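Local coordinates for protein esterase (Sinorhizobium meliloti 1021, PDB 4TX1) that acts as a carbohydrate acetylesterase of the SGNH hydrolase family, probably cleaving acetyl groups from ester substrates, at residues E216-V219 with R220-L223; D39-P42 with S43-K47; N207-A210 with V211-L215; R176-A179 with D180-D183. All coordinates share one frame; numbering follows the deposited sequence.

Interaction 1 of 4, residues E216-V219 with R220-L223; sequences EPVV and RMML
Arg220 and Glu216 form a salt bridge one turn apart on helix 205-223, the C-terminal helix of this alpha/beta/alpha SGNH fold. Arg220 NE reaches Glu216 OE1 at 2.8 Å with a nearly straight N-H (164°), meeting the anti lone pair of the oxygen. OE1 sits at the guanidinium edge, close to its plane, while Arg220 NH2 adds a weak bond to Glu216 OE1 at 3.2 Å. The two side chains run alongside each other in the same direction, with carboxylate and guanidinium planes 47° apart. NH2 also bonds weakly to Ala48 O of helix 41-49. A leucine in place of Arg220 would probably leave the Glu216 carboxylate without its charged mate and Ala48 O without this donor.

Backbone bonds link the same turn: Arg220 N to Glu216 O is 2.8 Å and Met221 N to Pro217 O 2.9 Å. The helix is kinked here, since neither Pro217, which has no N-H, nor Val218 N bonds to the turn before. Val219 turns from the polar pair to the interior, touching Leu45, Leu94 and Leu142. With CG1 anti to its backbone N (chi1 172°), Val219 lies beside Leu223, and its CG1 meets Leu223 CD1 at 3.8 Å.

Interaction 2 of 4, residues D39-P42 with S43-K47; sequences DRWP and SVLQK
Gln46 N donates to Pro42 O at 2.9 Å, the shortest of three backbone bonds across this first turn of helix 41-49; its N-H is bent (146°). Leu45 N to Trp41 O, at 3.0 Å, is almost straight (176°), and Val44 N to Arg40 O is 3.1 Å. Arg40 is the N-cap residue, so its carbonyl accepts the bond that opens the helix, and Val44 CG2 packs 3.6 Å from that same Arg40 O.

Trp41 puts its indole in the crowded position between backbone N and carbonyl carbon (chi1 76°), which carries the ring alongside Leu45, pointing the same way. Leu45 CD2 meets the ring at its edge, near the ring plane, 4.2 Å from Trp41 CZ3. One face of the indole is covered near its rim by Pro42 CD. The indole NE1 bonds to Thr24 OG1, and the ring packs on Cys18, Val96 and Met98 of the central sheet. Ser43 OG bonds back to Leu37 O, before the helix.

A proline in the first turn, where backbone N-H groups have no carbonyl of the helix to bond to, and an inward tryptophan fit the start of a helix laid on the parallel sheet of an SGNH alpha/beta/alpha fold.

Interaction 3 of 4, residues N207-A210 with V211-L215; sequences NTRA and VGRGL
Four i to i+4 backbone bonds join Asn207-Ala210 to Val211-Leu215, and their lengths are uneven: Gly214 N to Ala210 O is 2.8 Å and Arg213 N to Arg209 O 2.9 Å, whereas Val211 N to Asn207 O stretches to 3.3 Å and Gly212 N to Thr208 O is weak at 3.4 Å. This is the N-terminal half of helix 205-223, the last helix of the SGNH hydrolase fold, and the Thr208 side chain lies near what is probably the Ser-His-Asp catalytic triad.

On the outer side, Arg209 and Arg213 stand one turn apart with guanidinium planes 27° from parallel. Both chains bend at chi3, but in opposite senses (76° and -64°), and Arg213 NH1 comes to the edge of the Arg209 group, 4.1 Å from Arg209 NE. One water joins the like charges: it accepts from Arg209 NH2 and Arg213 NH1, each at 2.9 Å, lying in both guanidinium planes. Each arginine also has an acid of its own, Asp39 at Arg209 NH1 and Glu206 at Arg213 NH2, which probably offsets the repulsion.

The bend folds the Arg213 guanidinium back over the preceding turn, so that Arg209 O lies over the centre of one of its faces. On the inner side Val211 packs on Trp41 of helix 41-49 and on Ala193. At the end of the folded arginine, Arg213 NH2 rests 3.6 Å from Ala210 CA.

Interaction 4 of 4, residues R176-A179 with D180-D183; sequences RDLA and DELD
Leu178 and Leu182, one turn apart, cross obliquely, so that the single methyl Leu182 CD1 meets the branch point of its neighbour as well as a methyl. Leu182 CD1 is 3.6 Å from Leu178 CD1 and 3.7 Å from Leu178 CG. The torsions bring them together: Leu178 has CG anti to the backbone N (chi1 -172°), whereas Leu182 has CG anti to the carbonyl carbon (chi1 -59°) and leans back over the preceding turn. Glu181, extended beyond CG, runs past the same leucine, its OE2 4.0 Å from Leu178 CD1. Leu178 also packs on Val116, Ile119 and Glu120 of helix 112-127, so an alanine in its place would probably open a gap between the two helices and leave Leu182 CD1 without its apolar partner.

The pair sits at the C-terminal end of helix 171-182, which closes in a Schellman motif as Asp183 takes positive phi (58°). Arg127 of helix 112-127 donates to Leu182 O beside this end. Within the last turns, Leu182 N bonds to Leu178 O at 2.8 Å and Glu181 N to Asp177 O at 3.0 Å.

Asp180 turns instead to the solvent side. A water donates to Asp177 O at 2.9 Å and, weakly, to Asp180 OD2 at 3.4 Å, giving the carbonyl a second donor besides Glu181 N.

How the interactions relate
Interactions 1 and 3 are successive parts of helix 205-223, and interaction 2, on helix 41-49, packs against both. Leu45 CD1 lies 3.8 Å from Glu216 CA, and Trp41 CB comes within 3.6 Å of Gly212 N, an approach at a residue with no side chain. Interaction 2, with four buried residues and none exposed, is the most buried. Interactions 1 and 3 each combine an inward apolar face with a charged side at the margin of helix 41-49, the first pairing opposite charges directly, the second joining like charges through water. Interaction 4, on helix 171-182, is mostly exposed and packs on helix 112-127; its centre is about 25 Å from that of interaction 2.

Interaction 1 of 4, residues E216-V219 with R220-L223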
loop_
_atom_site.group_PDB
_atom_site.type_symbol
_atom_site.label_atom_id
_atom_site.label_comp_id
_atom_site.label_asym_id
_atom_site.label_seq_id
_atom_site.Cartn_x
_atom_site.Cartn_y
_atom_site.Cartn_z
ATOM N N GLU A 216 34.363 -2.457 16.801
ATOM C CA GLU A 216 34.356 -2.101 18.225
ATOM C C GLU A 216 34.942 -0.690 18.499
ATOM O O GLU A 216 34.336 0.044 19.232
ATOM C CB GLU A 216 35.042 -3.168 19.088
ATOM C CG GLU A 216 35.254 -2.638 20.478
ATOM C CD GLU A 216 36.074 -3.531 21.381
ATOM O OE1 GLU A 216 36.021 -3.299 22.590
ATOM O OE2 GLU A 216 36.699 -4.485 20.916
ATOM N N PRO A 217 36.103 -0.335 17.913
ATOM C CA PRO A 217 36.699 0.963 18.229
ATOM C C PRO A 217 35.844 2.151 17.812
ATOM O O PRO A 217 35.688 3.052 18.608
ATOM C CB PRO A 217 38.018 0.946 17.459
ATOM C CG PRO A 217 38.401 -0.495 17.439
ATOM C CD PRO A 217 37.050 -1.162 17.128
ATOM N N VAL A 218 35.288 2.144 16.576
ATOM C CA VAL A 218 34.464 3.248 16.110
ATOM C C VAL A 218 33.150 3.258 16.879
ATOM O O VAL A 218 32.648 4.328 17.231
ATOM C CB VAL A 218 34.295 3.222 14.584
ATOM C CG1 VAL A 218 33.400 2.069 14.157
ATOM C CG2 VAL A 218 33.737 4.536 14.073
ATOM N N VAL A 219 32.625 2.092 17.228
ATOM C CA VAL A 219 31.440 2.026 18.074
ATOM C C VAL A 219 31.658 2.597 19.471
ATOM O O VAL A 219 30.917 3.426 19.893
ATOM C CB VAL A 219 30.808 0.631 18.106
ATOM C CG1 VAL A 219 29.727 0.556 19.133
ATOM C CG2 VAL A 219 30.287 0.300 16.738
ATOM N N ARG A 220 32.706 2.182 20.160
ATOM C CA ARG A 220 33.081 2.960 21.325
ATOM C C ARG A 220 33.295 4.450 21.058
ATOM O O ARG A 220 32.735 5.258 21.706
ATOM C CB ARG A 220 34.351 2.375 21.945
ATOM C CG ARG A 220 34.173 0.982 22.527
ATOM C CD ARG A 220 35.415 0.428 23.205
ATOM N NE ARG A 220 35.201 -0.919 23.728
ATOM C CZ ARG A 220 34.634 -1.184 24.896
ATOM N NH1 ARG A 220 34.217 -0.191 25.674
ATOM N NH2 ARG A 220 34.480 -2.440 25.292
ATOM N N MET A 221 34.071 4.868 20.118
ATOM C CA MET A 221 34.202 6.297 20.011
ATOM C C MET A 221 32.836 7.003 19.980
ATOM O O MET A 221 32.626 7.951 20.655
ATOM C CB MET A 221 35.080 6.657 18.836
ATOM C CG MET A 221 34.918 8.056 18.325
ATOM S SD MET A 221 36.108 8.372 17.035
ATOM C CE MET A 221 36.395 6.706 16.417
ATOM N N MET A 222 31.915 6.492 19.182
ATOM C CA MET A 222 30.621 7.124 19.000
ATOM C C MET A 222 29.729 7.023 20.192
ATOM O O MET A 222 28.905 7.882 20.359
ATOM C CB MET A 222 29.928 6.551 17.784
ATOM C CG MET A 222 30.743 6.823 16.569
ATOM S SD MET A 222 29.988 6.258 15.089
ATOM C CE MET A 222 28.749 7.527 14.854
ATOM N N LEU A 223 29.894 6.039 21.047
ATOM C CA LEU A 223 29.062 5.910 22.220
ATOM C C LEU A 223 29.688 6.640 23.479
ATOM O O LEU A 223 29.050 6.639 24.525
ATOM C CB LEU A 223 28.836 4.450 22.556
ATOM C CG LEU A 223 27.930 3.586 21.644
ATOM C CD1 LEU A 223 27.896 2.131 22.120
ATOM C CD2 LEU A 223 26.494 4.181 21.626
#

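Interaction 2 of 4, residues D39-P42 with S43-K47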
loop_
_atom_site.group_PDB
_atom_site.type_symbol
_atom_site.label_atom_id
_atom_site.label_comp_id
_atom_site.label_asym_id
_atom_site.label_seq_id
_atom_site.Cartn_x
_atom_site.Cartn_y
_atom_site.Cartn_z
ATOM N N ASP A 39 28.566 -16.056 16.472
ATOM C CA ASP A 39 29.337 -15.676 15.306
ATOM C C ASP A 39 28.768 -14.498 14.466
ATOM O O ASP A 39 29.418 -14.021 13.542
ATOM C CB ASP A 39 29.582 -16.870 14.391
ATOM C CG ASP A 39 30.357 -18.031 15.130
ATOM O OD1 ASP A 39 31.109 -17.656 16.074
ATOM O OD2 ASP A 39 30.153 -19.194 14.739
ATOM N N ARG A 40 27.545 -14.072 14.798
ATOM C CA ARG A 40 26.934 -12.946 14.084
ATOM C C ARG A 40 27.619 -11.642 14.541
ATOM O O ARG A 40 27.916 -11.478 15.713
ATOM C CB ARG A 40 25.443 -12.941 14.346
ATOM C CG ARG A 40 24.811 -14.242 13.937
ATOM C CD ARG A 40 23.325 -14.348 14.363
ATOM N NE ARG A 40 22.897 -15.717 14.340
ATOM C CZ ARG A 40 21.826 -16.196 14.953
ATOM N NH1 ARG A 40 21.068 -15.329 15.630
ATOM N NH2 ARG A 40 21.572 -17.472 14.962
ATOM N N TRP A 41 27.785 -10.671 13.655
ATOM C CA TRP A 41 28.550 -9.501 14.003
ATOM C C TRP A 41 28.002 -8.658 15.094
ATOM O O TRP A 41 28.710 -8.207 15.968
ATOM C CB TRP A 41 28.972 -8.722 12.774
ATOM C CG TRP A 41 27.901 -7.860 12.082
ATOM C CD1 TRP A 41 27.278 -8.149 10.908
ATOM C CD2 TRP A 41 27.460 -6.563 12.482
ATOM N NE1 TRP A 41 26.417 -7.095 10.558
ATOM C CE2 TRP A 41 26.494 -6.132 11.518
ATOM C CE3 TRP A 41 27.698 -5.750 13.598
ATOM C CZ2 TRP A 41 25.820 -4.895 11.631
ATOM C CZ3 TRP A 41 27.043 -4.515 13.689
ATOM C CH2 TRP A 41 26.130 -4.106 12.718
ATOM N N PRO A 42 26.642 -8.525 15.197
ATOM C CA PRO A 42 26.156 -7.783 16.334
ATOM C C PRO A 42 26.429 -8.448 17.712
ATOM O O PRO A 42 26.614 -7.767 18.717
ATOM C CB PRO A 42 24.632 -7.753 16.123
ATOM C CG PRO A 42 24.539 -7.801 14.644
ATOM C CD PRO A 42 25.575 -8.873 14.245
ATOM N N SER A 43 26.439 -9.776 17.741
ATOM C CA SER A 43 26.767 -10.567 18.935
ATOM C C SER A 43 28.226 -10.367 19.350
ATOM O O SER A 43 28.484 -10.173 20.571
ATOM C CB SER A 43 26.584 -12.056 18.670
ATOM O OG SER A 43 25.183 -12.308 18.384
ATOM N N VAL A 44 29.104 -10.429 18.364
ATOM C CA VAL A 44 30.556 -10.158 18.612
ATOM C C VAL A 44 30.779 -8.753 19.166
ATOM O O VAL A 44 31.491 -8.554 20.193
ATOM C CB VAL A 44 31.398 -10.403 17.382
ATOM C CG1 VAL A 44 32.809 -9.828 17.643
ATOM C CG2 VAL A 44 31.278 -11.886 16.951
ATOM N N LEU A 45 30.150 -7.738 18.539
ATOM C CA LEU A 45 30.105 -6.413 19.119
ATOM C C LEU A 45 29.572 -6.362 20.548
ATOM O O LEU A 45 30.136 -5.633 21.436
ATOM C CB LEU A 45 29.316 -5.475 18.182
ATOM C CG LEU A 45 29.326 -4.002 18.453
ATOM C CD1 LEU A 45 30.746 -3.380 18.416
ATOM C CD2 LEU A 45 28.444 -3.276 17.406
ATOM N N GLN A 46 28.454 -7.050 20.829
ATOM C CA GLN A 46 27.843 -6.980 22.130
ATOM C C GLN A 46 28.861 -7.540 23.177
ATOM O O GLN A 46 28.940 -7.078 24.333
ATOM C CB GLN A 46 26.588 -7.829 22.211
ATOM C CG GLN A 46 25.986 -8.094 23.565
ATOM C CD GLN A 46 25.363 -6.852 24.169
ATOM O OE1 GLN A 46 24.129 -6.581 23.990
ATOM N NE2 GLN A 46 26.186 -6.038 24.833
ATOM N N LYS A 47 29.503 -8.625 22.796
ATOM C CA LYS A 47 30.418 -9.294 23.767
ATOM C C LYS A 47 31.572 -8.367 24.049
ATOM O O LYS A 47 31.989 -8.260 25.222
ATOM C CB LYS A 47 30.968 -10.594 23.204
ATOM C CG LYS A 47 31.831 -11.402 24.208
ATOM C CD LYS A 47 32.197 -12.735 23.563
ATOM C CE LYS A 47 32.885 -13.727 24.490
ATOM N NZ LYS A 47 31.905 -14.125 25.533
#

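Interaction 3 of 4, residues N207-A210 with V211-L215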
loop_
_atom_site.group_PDB
_atom_site.type_symbol
_atom_site.label_atom_id
_atom_site.label_comp_id
_atom_site.label_asym_id
_atom_site.label_seq_id
_atom_site.Cartn_x
_atom_site.Cartn_y
_atom_site.Cartn_z
ATOM N N ASN A 207 34.562 -14.431 8.830
ATOM C CA ASN A 207 34.491 -13.117 8.220
ATOM C C ASN A 207 33.356 -12.280 8.814
ATOM O O ASN A 207 33.493 -11.049 8.987
ATOM C CB ASN A 207 34.457 -13.141 6.740
ATOM C CG ASN A 207 35.854 -13.318 6.123
ATOM O OD1 ASN A 207 36.539 -12.341 5.910
ATOM N ND2 ASN A 207 36.212 -14.551 5.798
ATOM N N THR A 208 32.323 -12.949 9.259
ATOM C CA THR A 208 31.219 -12.236 9.968
ATOM C C THR A 208 31.714 -11.762 11.357
ATOM O O THR A 208 31.545 -10.610 11.755
ATOM C CB THR A 208 30.049 -13.155 10.134
ATOM O OG1 THR A 208 29.651 -13.669 8.853
ATOM C CG2 THR A 208 28.829 -12.398 10.843
ATOM N N ARG A 209 32.455 -12.628 12.072
ATOM C CA ARG A 209 33.046 -12.206 13.349
ATOM C C ARG A 209 34.008 -11.012 13.217
ATOM O O ARG A 209 33.985 -10.069 14.076
ATOM C CB ARG A 209 33.800 -13.397 13.995
ATOM C CG ARG A 209 32.938 -14.505 14.494
ATOM C CD ARG A 209 33.851 -15.629 15.091
ATOM N NE ARG A 209 34.234 -15.064 16.316
ATOM C CZ ARG A 209 33.555 -15.120 17.467
ATOM N NH1 ARG A 209 32.489 -15.896 17.638
ATOM N NH2 ARG A 209 34.017 -14.385 18.509
ATOM N N ALA A 210 34.730 -10.948 12.118
ATOM C CA ALA A 210 35.766 -9.943 11.841
ATOM C C ALA A 210 35.128 -8.603 11.724
ATOM O O ALA A 210 35.679 -7.593 12.181
ATOM C CB ALA A 210 36.557 -10.261 10.596
ATOM N N VAL A 211 33.940 -8.559 11.089
ATOM C CA VAL A 211 33.202 -7.297 11.022
ATOM C C VAL A 211 32.892 -6.830 12.406
ATOM O O VAL A 211 33.084 -5.644 12.696
ATOM C CB VAL A 211 31.890 -7.426 10.195
ATOM C CG1 VAL A 211 31.085 -6.145 10.342
ATOM C CG2 VAL A 211 32.197 -7.807 8.777
ATOM N N GLY A 212 32.337 -7.675 13.267
ATOM C CA GLY A 212 31.946 -7.288 14.590
ATOM C C GLY A 212 33.143 -6.786 15.400
ATOM O O GLY A 212 33.046 -5.784 16.109
ATOM N N ARG A 213 34.264 -7.508 15.312
ATOM C CA ARG A 213 35.509 -7.079 16.052
ATOM C C ARG A 213 36.034 -5.790 15.522
ATOM O O ARG A 213 36.412 -4.892 16.291
ATOM C CB ARG A 213 36.646 -8.107 15.903
ATOM C CG ARG A 213 36.438 -9.339 16.712
ATOM C CD ARG A 213 37.818 -9.989 16.833
ATOM N NE ARG A 213 38.211 -10.354 15.503
ATOM C CZ ARG A 213 37.889 -11.514 14.957
ATOM N NH1 ARG A 213 37.244 -12.401 15.688
ATOM N NH2 ARG A 213 38.270 -11.798 13.703
ATOM N N GLY A 214 36.043 -5.664 14.203
ATOM C CA GLY A 214 36.449 -4.469 13.525
ATOM C C GLY A 214 35.694 -3.201 13.870
ATOM O O GLY A 214 36.276 -2.114 13.855
ATOM N N LEU A 215 34.394 -3.331 14.173
ATOM C CA LEU A 215 33.568 -2.149 14.524
ATOM C C LEU A 215 33.732 -1.661 15.939
ATOM O O LEU A 215 33.355 -0.562 16.277
ATOM C CB LEU A 215 32.104 -2.517 14.253
ATOM C CG LEU A 215 31.705 -2.591 12.804
ATOM C CD1 LEU A 215 30.362 -3.308 12.598
ATOM C CD2 LEU A 215 31.616 -1.198 12.186
HETATM O O HOH W 1 36.071 -12.292 18.288
#

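Interaction 4 of 4, residues R176-A179 with D180-D183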
loop_
_atom_site.group_PDB
_atom_site.type_symbol
_atom_site.label_atom_id
_atom_site.label_comp_id
_atom_site.label_asym_id
_atom_site.label_seq_id
_atom_site.Cartn_x
_atom_site.Cartn_y
_atom_site.Cartn_z
ATOM N N ARG A 176 31.682 6.695 2.562
ATOM C CA ARG A 176 32.532 7.547 3.386
ATOM C C ARG A 176 32.249 9.030 3.122
ATOM O O ARG A 176 32.167 9.817 4.066
ATOM C CB ARG A 176 34.027 7.250 3.082
ATOM C CG ARG A 176 35.030 8.087 3.916
ATOM C CD ARG A 176 36.483 7.841 3.490
ATOM N NE ARG A 176 36.894 6.452 3.615
ATOM C CZ ARG A 176 37.119 5.588 2.605
ATOM N NH1 ARG A 176 37.083 5.965 1.313
ATOM N NH2 ARG A 176 37.453 4.329 2.908
ATOM N N ASP A 177 32.123 9.385 1.843
ATOM C CA ASP A 177 31.782 10.775 1.380
ATOM C C ASP A 177 30.434 11.188 1.974
ATOM O O ASP A 177 30.283 12.253 2.534
ATOM C CB ASP A 177 31.726 10.895 -0.096
ATOM C CG ASP A 177 33.091 10.838 -0.785
ATOM O OD1 ASP A 177 34.124 10.865 -0.138
ATOM O OD2 ASP A 177 33.049 10.683 -2.011
ATOM N N LEU A 178 29.437 10.292 1.915
ATOM C CA LEU A 178 28.122 10.575 2.548
ATOM C C LEU A 178 28.167 10.817 4.023
ATOM O O LEU A 178 27.518 11.747 4.543
ATOM C CB LEU A 178 27.100 9.439 2.148
ATOM C CG LEU A 178 25.661 9.736 2.584
ATOM C CD1 LEU A 178 24.998 10.812 1.751
ATOM C CD2 LEU A 178 24.758 8.425 2.626
ATOM N N ALA A 179 28.919 9.982 4.768
ATOM C CA ALA A 179 29.038 10.030 6.194
ATOM C C ALA A 179 29.592 11.395 6.561
ATOM O O ALA A 179 29.113 12.041 7.494
ATOM C CB ALA A 179 29.946 8.920 6.691
ATOM N N ASP A 180 30.569 11.804 5.767
ATOM C CA ASP A 180 31.200 13.142 5.997
ATOM C C ASP A 180 30.194 14.280 5.750
ATOM O O ASP A 180 30.091 15.192 6.567
ATOM C CB ASP A 180 32.460 13.263 5.109
ATOM C CG ASP A 180 33.251 14.573 5.383
ATOM O OD1 ASP A 180 33.377 14.989 6.579
ATOM O OD2 ASP A 180 33.701 15.186 4.408
ATOM N N GLU A 181 29.415 14.176 4.679
ATOM C CA GLU A 181 28.390 15.149 4.272
ATOM C C GLU A 181 27.300 15.248 5.308
ATOM O O GLU A 181 26.905 16.335 5.706
ATOM C CB GLU A 181 27.911 14.779 2.898
ATOM C CG GLU A 181 26.889 15.703 2.266
ATOM C CD GLU A 181 26.118 14.976 1.160
ATOM O OE1 GLU A 181 24.871 15.173 1.087
ATOM O OE2 GLU A 181 26.770 14.167 0.398
ATOM N N LEU A 182 26.922 14.114 5.921
ATOM C CA LEU A 182 25.834 14.068 6.847
ATOM C C LEU A 182 26.218 13.964 8.319
ATOM O O LEU A 182 25.350 13.736 9.162
ATOM C CB LEU A 182 24.910 12.848 6.483
ATOM C CG LEU A 182 24.276 12.810 5.085
ATOM C CD1 LEU A 182 23.385 11.560 4.936
ATOM C CD2 LEU A 182 23.513 14.086 4.808
ATOM N N ASP A 183 27.483 14.118 8.673
ATOM C CA ASP A 183 27.829 13.953 10.065
ATOM C C ASP A 183 27.498 12.654 10.713
ATOM O O ASP A 183 26.968 12.592 11.831
ATOM C CB ASP A 183 27.136 15.020 10.882
ATOM C CG ASP A 183 28.097 15.939 11.436
ATOM O OD1 ASP A 183 28.596 16.757 10.622
ATOM O OD2 ASP A 183 28.402 15.745 12.641
HETATM O O HOH W 2 31.826 14.496 1.634
#